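Side-chain contact in flagellar hook-associated protein (Burkholderia pseudomallei, PDB 4UT1), which probably serves as a structural protein of the bacterial flagellum, at the junction between hook and filament: residues 613-616 and 617-621. Sequence-based numbering, arbitrary orientation.
With EDO (1,2-ethanediol), chain Q.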
loop_
_atom_site.group_PDB
_atom_site.type_symbol
_atom_site.label_atom_id
_atom_site.label_comp_id
_atom_site.label_asym_id
_atom_site.label_seq_id
_atom_site.Cartn_x
_atom_site.Cartn_y
_atom_site.Cartn_z
ATOM N N ALA A 613 16.216 -13.928 18.620
ATOM C CA ALA A 613 16.456 -14.128 20.040
ATOM C C ALA A 613 15.362 -15.011 20.645
ATOM O O ALA A 613 15.657 -15.956 21.379
ATOM C CB ALA A 613 16.525 -12.797 20.758
ATOM N N SER A 614 14.103 -14.709 20.323
ATOM C CA SER A 614 12.983 -15.472 20.866
ATOM C C SER A 614 13.089 -16.939 20.474
ATOM O O SER A 614 12.868 -17.832 21.292
ATOM C CB SER A 614 11.654 -14.904 20.392
ATOM O OG SER A 614 11.410 -13.660 21.008
ATOM N N SER A 615 13.421 -17.175 19.214
ATOM C CA SER A 615 13.572 -18.534 18.713
ATOM C C SER A 615 14.758 -19.253 19.365
ATOM O O SER A 615 14.635 -20.398 19.790
ATOM C CB SER A 615 13.724 -18.519 17.189
ATOM O OG SER A 615 13.759 -19.841 16.681
ATOM N N ALA A 616 15.911 -18.588 19.425
ATOM C CA ALA A 616 17.075 -19.156 20.090
ATOM C C ALA A 616 16.726 -19.580 21.518
ATOM O O ALA A 616 17.066 -20.681 21.950
ATOM C CB ALA A 616 18.221 -18.166 20.101
ATOM N N ALA A 617 16.038 -18.695 22.235
ATOM C CA ALA A 617 15.691 -18.938 23.630
ATOM C C ALA A 617 14.736 -20.116 23.757
ATOM O O ALA A 617 14.885 -20.959 24.642
ATOM C CB ALA A 617 15.067 -17.700 24.248
ATOM N N GLN A 618 13.751 -20.160 22.871
ATOM C CA GLN A 618 12.712 -21.170 22.982
ATOM C C GLN A 618 13.247 -22.523 22.551
ATOM O O GLN A 618 12.928 -23.531 23.158
ATOM C CB GLN A 618 11.483 -20.796 22.152
ATOM C CG GLN A 618 10.339 -21.794 22.282
ATOM C CD GLN A 618 9.685 -21.734 23.648
ATOM O OE1 GLN A 618 9.819 -20.741 24.366
ATOM N NE2 GLN A 618 8.971 -22.791 24.014
ATOM N N THR A 619 14.045 -22.547 21.496
ATOM C CA THR A 619 14.597 -23.808 21.033
ATOM C C THR A 619 15.498 -24.404 22.107
ATOM O O THR A 619 15.466 -25.612 22.365
ATOM C CB THR A 619 15.362 -23.629 19.732
ATOM O OG1 THR A 619 14.416 -23.386 18.690
ATOM C CG2 THR A 619 16.161 -24.887 19.404
ATOM N N ALA A 620 16.287 -23.535 22.734
ATOM C CA ALA A 620 17.125 -23.925 23.851
ATOM C C ALA A 620 16.274 -24.553 24.944
ATOM O O ALA A 620 16.560 -25.653 25.411
ATOM C CB ALA A 620 17.900 -22.723 24.389
ATOM N N LEU A 621 15.211 -23.860 25.335
ATOM C CA LEU A 621 14.319 -24.358 26.376
ATOM C C LEU A 621 13.674 -25.706 26.025
ATOM O O LEU A 621 13.611 -26.617 26.858
ATOM C CB LEU A 621 13.221 -23.345 26.653
ATOM C CG LEU A 621 12.232 -23.854 27.695
ATOM C CD1 LEU A 621 12.960 -23.953 29.036
ATOM C CD2 LEU A 621 11.031 -22.935 27.773
HETATM C C1 EDO Q . 12.740 -25.966 17.769
HETATM O O1 EDO Q . 12.105 -25.245 18.830
HETATM C C2 EDO Q . 12.463 -25.267 16.446
HETATM O O2 EDO Q . 12.076 -26.225 15.450
HETATM O O HOH W 1 12.240 -21.497 18.377
#
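Ser615 and Thr619 lie one turn apart on a helix and share a water. Their hydroxyls, OG of Ser615 and OG1 of Thr619, stand 4.1 Å apart, and the water bridges the gap. It is hydrogen-bonded to Ser615 OG (2.8 Å) and Thr619 OG1 (2.9 Å). Its third bond is donated to Ser615 O, at 3.0 Å. That carbonyl oxygen therefore takes two bonds: this one and the helical bond from Thr619 N, which is 2.8 Å long and fairly straight (N-H...O 166°). Torsions set both hydroxyls on the same flank. Ser615 has OG anti to its backbone nitrogen (chi1 -175°), on the side of its own carbonyl, where one water can meet both OG and O. In Thr619, OG1 sits opposite the carbonyl carbon (chi1 -72°), which brings it back over the preceding turn, 3.2 Å from Ser615 O. A 1,2-ethanediol, most likely a crystallisation additive, extends the polar chain: its O1 is hydrogen-bonded to Thr619 OG1 at 3.0 Å. Further round the helix, Gln618 N bonds to Ser614 O in the usual alpha-helical pattern. The Gln618 side chain reaches helix 80-106, where its NE2 bonds to Ala85 O. Ser614 OG turns back to Gln610 NE2. Both segments belong to the long helix 593-630, which packs beside helix 80-106. Ser615 meets Ser93 there, and Gln618 touches Gln88 and Leu92, while Ala613, Ala616, Ala617 and Ala620 are exposed on the surface of the helical bundle.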